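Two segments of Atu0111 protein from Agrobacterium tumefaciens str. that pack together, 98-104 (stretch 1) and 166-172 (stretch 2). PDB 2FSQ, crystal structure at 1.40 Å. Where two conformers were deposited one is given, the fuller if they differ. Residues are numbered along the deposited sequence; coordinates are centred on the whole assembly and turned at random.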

ATOM      1  N   LEU A  98     -14.297   6.992  13.587  1.00 14.54           N
ATOM      2  CA  LEU A  98     -15.203   6.354  12.624  1.00 15.03           C
ATOM      3  C   LEU A  98     -15.109   7.159  11.328  1.00 15.52           C
ATOM      4  O   LEU A  98     -14.956   8.384  11.375  1.00 16.47           O
ATOM      5  CB  LEU A  98     -16.641   6.382  13.149  1.00 15.85           C
ATOM      6  CG  LEU A  98     -16.863   5.831  14.568  1.00 17.90           C
ATOM      7  CD1 LEU A  98     -18.317   5.957  14.968  1.00 18.81           C
ATOM      8  CD2 LEU A  98     -16.404   4.380  14.684  1.00 19.51           C
ATOM      9  N   PRO A  99     -15.251   6.508  10.163  1.00 15.87           N
ATOM     10  CA  PRO A  99     -15.510   5.111   9.863  1.00 16.21           C
ATOM     11  C   PRO A  99     -14.240   4.291   9.637  1.00 15.21           C
ATOM     12  O   PRO A  99     -14.264   3.317   8.862  1.00 16.81           O
ATOM     13  CB  PRO A  99     -16.294   5.201   8.555  1.00 16.36           C
ATOM     14  CG  PRO A  99     -15.623   6.314   7.843  1.00 17.64           C
ATOM     15  CD  PRO A  99     -15.242   7.321   8.931  1.00 16.43           C
ATOM     16  N   TYR A 100     -13.155   4.665  10.309  1.00 14.02           N
ATOM     17  CA  TYR A 100     -11.869   3.966  10.160  1.00 13.29           C
ATOM     18  C   TYR A 100     -11.585   3.066  11.360  1.00 13.20           C
ATOM     19  O   TYR A 100     -10.456   2.612  11.557  1.00 13.57           O
ATOM     20  CB  TYR A 100     -10.732   4.987   9.978  1.00 13.43           C
ATOM     21  CG  TYR A 100     -11.008   6.012   8.915  1.00 12.44           C
ATOM     22  CD1 TYR A 100     -11.548   7.254   9.248  1.00 15.18           C
ATOM     23  CD2 TYR A 100     -10.819   5.712   7.570  1.00 13.78           C
ATOM     24  CE1 TYR A 100     -11.826   8.196   8.264  1.00 16.43           C
ATOM     25  CE2 TYR A 100     -11.110   6.632   6.584  1.00 14.67           C
ATOM     26  CZ  TYR A 100     -11.632   7.865   6.931  1.00 15.77           C
ATOM     27  OH  TYR A 100     -11.903   8.775   5.933  1.00 21.09           O
ATOM     28  N   TRP A 101     -12.624   2.820  12.151  1.00 13.77           N
ATOM     29  CA  TRP A 101     -12.528   2.127  13.431  1.00 14.45           C
ATOM     30  C   TRP A 101     -13.855   1.391  13.622  1.00 14.73           C
ATOM     31  O   TRP A 101     -14.892   1.884  13.174  1.00 15.79           O
ATOM     32  CB  TRP A 101     -12.365   3.169  14.529  1.00 15.54           C
ATOM     33  CG  TRP A 101     -11.854   2.680  15.834  1.00 14.03           C
ATOM     34  CD1 TRP A 101     -12.596   2.247  16.910  1.00 15.94           C
ATOM     35  CD2 TRP A 101     -10.483   2.606  16.239  1.00 13.15           C
ATOM     36  NE1 TRP A 101     -11.762   1.910  17.939  1.00 15.26           N
ATOM     37  CE2 TRP A 101     -10.460   2.109  17.561  1.00 14.85           C
ATOM     38  CE3 TRP A 101      -9.263   2.920  15.614  1.00 14.45           C
ATOM     39  CZ2 TRP A 101      -9.263   1.901  18.259  1.00 15.95           C
ATOM     40  CZ3 TRP A 101      -8.082   2.713  16.318  1.00 16.69           C
ATOM     41  CH2 TRP A 101      -8.092   2.216  17.622  1.00 16.48           C
ATOM     42  N   PRO A 102     -13.833   0.216  14.279  1.00 15.92           N
ATOM     43  CA  PRO A 102     -15.109  -0.453  14.523  1.00 16.35           C
ATOM     44  C   PRO A 102     -15.932   0.285  15.568  1.00 15.91           C
ATOM     45  O   PRO A 102     -15.405   0.594  16.623  1.00 16.19           O
ATOM     46  CB  PRO A 102     -14.695  -1.827  15.048  1.00 16.36           C
ATOM     47  CG  PRO A 102     -13.367  -1.647  15.652  1.00 15.54           C
ATOM     48  CD  PRO A 102     -12.692  -0.556  14.803  1.00 15.08           C
ATOM     49  N   GLN A 103     -17.205   0.566  15.286  1.00 16.59           N
ATOM     50  CA  GLN A 103     -18.016   1.291  16.270  1.00 16.93           C
ATOM     51  C   GLN A 103     -18.193   0.531  17.583  1.00 16.52           C
ATOM     52  O   GLN A 103     -18.470   1.140  18.604  1.00 16.78           O
ATOM     53  CB  GLN A 103     -19.378   1.683  15.711  1.00 17.31           C
ATOM     54  CG  GLN A 103     -20.119   2.716  16.586  1.00 18.73           C
ATOM     55  CD  GLN A 103     -21.276   3.385  15.885  1.00 20.92           C
ATOM     56  OE1 GLN A 103     -21.884   2.823  14.972  1.00 24.62           O
ATOM     57  NE2 GLN A 103     -21.603   4.584  16.322  1.00 20.64           N
ATOM     58  N   THR A 104     -18.011  -0.784  17.560  1.00 15.59           N
ATOM     59  CA  THR A 104     -18.142  -1.578  18.791  1.00 16.70           C
ATOM     60  C   THR A 104     -16.997  -1.378  19.786  1.00 16.62           C
ATOM     61  O   THR A 104     -17.105  -1.803  20.939  1.00 17.53           O
ATOM     62  CB  THR A 104     -18.199  -3.064  18.465  1.00 17.10           C
ATOM     63  OG1 THR A 104     -17.005  -3.408  17.756  1.00 19.62           O
ATOM     64  CG2 THR A 104     -19.399  -3.369  17.592  1.00 17.97           C
ATOM     65  N   PHE A 166     -16.014  -8.619   8.921  1.00 19.16           N
ATOM     66  CA  PHE A 166     -15.194  -9.002  10.078  1.00 18.73           C
ATOM     67  C   PHE A 166     -14.601  -7.823  10.848  1.00 18.76           C
ATOM     68  O   PHE A 166     -14.535  -7.823  12.073  1.00 19.58           O
ATOM     69  CB  PHE A 166     -14.096  -9.992   9.651  1.00 19.39           C
ATOM     70  CG  PHE A 166     -14.602 -11.406   9.472  1.00 19.37           C
ATOM     71  CD1 PHE A 166     -15.338 -11.765   8.347  1.00 21.13           C
ATOM     72  CD2 PHE A 166     -14.361 -12.364  10.447  1.00 21.65           C
ATOM     73  CE1 PHE A 166     -15.802 -13.068   8.180  1.00 21.60           C
ATOM     74  CE2 PHE A 166     -14.825 -13.675  10.286  1.00 21.88           C
ATOM     75  CZ  PHE A 166     -15.550 -14.018   9.167  1.00 22.11           C
ATOM     76  N   PHE A 167     -14.162  -6.806  10.119  1.00 16.67           N
ATOM     77  CA  PHE A 167     -13.541  -5.644  10.753  1.00 16.58           C
ATOM     78  C   PHE A 167     -14.569  -4.677  11.335  1.00 16.67           C
ATOM     79  O   PHE A 167     -14.251  -3.922  12.256  1.00 17.90           O
ATOM     80  CB  PHE A 167     -12.604  -4.941   9.765  1.00 16.13           C
ATOM     81  CG  PHE A 167     -11.241  -5.568   9.682  1.00 15.90           C
ATOM     82  CD1 PHE A 167     -10.168  -4.985  10.342  1.00 16.61           C
ATOM     83  CD2 PHE A 167     -11.022  -6.743   8.948  1.00 15.80           C
ATOM     84  CE1 PHE A 167      -8.887  -5.546  10.286  1.00 17.04           C
ATOM     85  CE2 PHE A 167      -9.738  -7.311   8.887  1.00 16.83           C
ATOM     86  CZ  PHE A 167      -8.675  -6.712   9.559  1.00 15.79           C
ATOM     87  N   GLY A 168     -15.781  -4.704  10.782  1.00 16.10           N
ATOM     88  CA  GLY A 168     -16.902  -3.919  11.304  1.00 16.54           C
ATOM     89  C   GLY A 168     -16.876  -2.447  10.933  1.00 16.17           C
ATOM     90  O   GLY A 168     -17.458  -1.620  11.628  1.00 17.10           O
ATOM     91  N   TYR A 169     -16.238  -2.121   9.811  1.00 15.26           N
ATOM     92  CA  TYR A 169     -16.306  -0.782   9.235  1.00 14.17           C
ATOM     93  C   TYR A 169     -15.981  -0.882   7.762  1.00 14.13           C
ATOM     94  O   TYR A 169     -15.474  -1.912   7.288  1.00 14.23           O
ATOM     95  CB  TYR A 169     -15.323   0.201   9.907  1.00 13.81           C
ATOM     96  CG  TYR A 169     -13.874  -0.250   9.824  1.00 13.43           C
ATOM     97  CD1 TYR A 169     -13.131  -0.102   8.646  1.00 12.92           C
ATOM     98  CD2 TYR A 169     -13.248  -0.820  10.915  1.00 12.58           C
ATOM     99  CE1 TYR A 169     -11.802  -0.520   8.577  1.00 12.85           C
ATOM    100  CE2 TYR A 169     -11.936  -1.237  10.852  1.00 12.50           C
ATOM    101  CZ  TYR A 169     -11.217  -1.078   9.687  1.00 12.37           C
ATOM    102  OH  TYR A 169      -9.921  -1.510   9.665  1.00 12.64           O
ATOM    103  N   ARG A 170     -16.308   0.194   7.045  0.60 14.07           N
ATOM    104  CA  ARG A 170     -15.938   0.403   5.638  0.60 14.57           C
ATOM    105  C   ARG A 170     -15.451   1.841   5.506  0.60 13.88           C
ATOM    106  O   ARG A 170     -16.059   2.768   6.070  0.60 13.72           O
ATOM    107  CB  ARG A 170     -17.142   0.211   4.699  0.60 15.26           C
ATOM    108  CG  ARG A 170     -17.542  -1.231   4.435  0.60 17.00           C
ATOM    109  CD  ARG A 170     -18.861  -1.335   3.666  0.60 16.58           C
ATOM    110  NE  ARG A 170     -19.186  -2.722   3.326  0.60 20.50           N
ATOM    111  CZ  ARG A 170     -19.521  -3.144   2.111  0.60 21.59           C
ATOM    112  NH1 ARG A 170     -19.608  -2.294   1.097  0.60 22.77           N
ATOM    113  NH2 ARG A 170     -19.791  -4.426   1.911  0.60 22.85           N
ATOM    114  N   HIS A 171     -14.363   2.034   4.765  1.00 12.50           N
ATOM    115  CA  HIS A 171     -13.910   3.400   4.452  1.00 12.58           C
ATOM    116  C   HIS A 171     -14.776   3.998   3.337  1.00 12.96           C
ATOM    117  O   HIS A 171     -15.443   3.264   2.603  1.00 12.25           O
ATOM    118  CB  HIS A 171     -12.451   3.380   4.003  1.00 12.51           C
ATOM    119  CG  HIS A 171     -11.490   2.978   5.075  1.00 11.62           C
ATOM    120  ND1 HIS A 171     -10.122   3.040   4.900  1.00 12.69           N
ATOM    121  CD2 HIS A 171     -11.691   2.506   6.335  1.00 11.88           C
ATOM    122  CE1 HIS A 171      -9.524   2.634   6.007  1.00 13.10           C
ATOM    123  NE2 HIS A 171     -10.447   2.315   6.897  1.00 11.98           N
ATOM    124  N   PRO A 172     -14.776   5.337   3.215  1.00 13.38           N
ATOM    125  CA  PRO A 172     -15.534   5.981   2.125  1.00 12.82           C
ATOM    126  C   PRO A 172     -15.212   5.456   0.722  1.00 13.37           C
ATOM    127  O   PRO A 172     -16.102   5.360  -0.117  1.00 14.29           O
ATOM    128  CB  PRO A 172     -15.147   7.468   2.267  1.00 13.43           C
ATOM    129  CG  PRO A 172     -14.937   7.595   3.757  1.00 13.92           C
ATOM    130  CD  PRO A 172     -14.189   6.337   4.135  1.00 13.27           C
TER
HETATM  131  O   HOH W   1      -9.174   1.733   9.300  1.00 13.60           O
HETATM  132  O   HOH W   2     -18.605   0.629  12.520  1.00 26.55           O

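No direct hydrogen bond joins these two stretches. Van der Waals packing, one aromatic pair and two bridging waters hold them together, and 383 Å² of surface is buried between them.

Tyr169 lies at the centre of the contact. Its CA-to-CB bond points toward the other stretch, and chi1 of 58° (p) lays the ring along the backbone from Tyr100 to Pro102. Tyr100 O and Trp101 N lie over one face of the ring. Tyr169 CD2 is 3.5 Å from Trp101 C and 3.9 Å from Pro102 CD. A flat ring suits this place, since it can lie against the peptide atoms of Tyr100 and Trp101 while its CD2 also touches Pro102. Tyr169 OH is hydrogen-bonded elsewhere in the structure, so the buried side chain keeps its polar end satisfied.

Tyr100 starts in the other direction. Its CA-to-CB bond points away overall, but with chi1 of -50° (m) and chi2 of 95° the end of the ring comes nearer stretch 2. Its edge meets the face of His171, with centroids 4.8 Å apart and planes at 69°. Tyr100 CD2 is 3.5 Å from His171 NE2. His171, at chi1 -66° (m), also brings its ring nearer than its sideways CB suggests. Water 1 links His171 NE2 (2.8 Å) to Tyr100 O (2.7 Å), donating to the latter.

Prolines fill the flanks with compact apolar rings. Pro99, which follows a cis peptide bond, places CG 4.0 Å from Pro172 CD. Pro172 CD also lies 3.9 Å from Tyr100 CE2. Pro102 CB packs 3.5 Å from Phe167 O.

Gly168 leaves the helix with positive phi, which favours glycine. An ideal CB there would point toward stretch 1, 3.9 Å from Pro102 CB. Water 2 accepts from Gln103 N (3.1 Å) and donates to Gly168 O (2.7 Å), bridging a gap too wide for direct bonding.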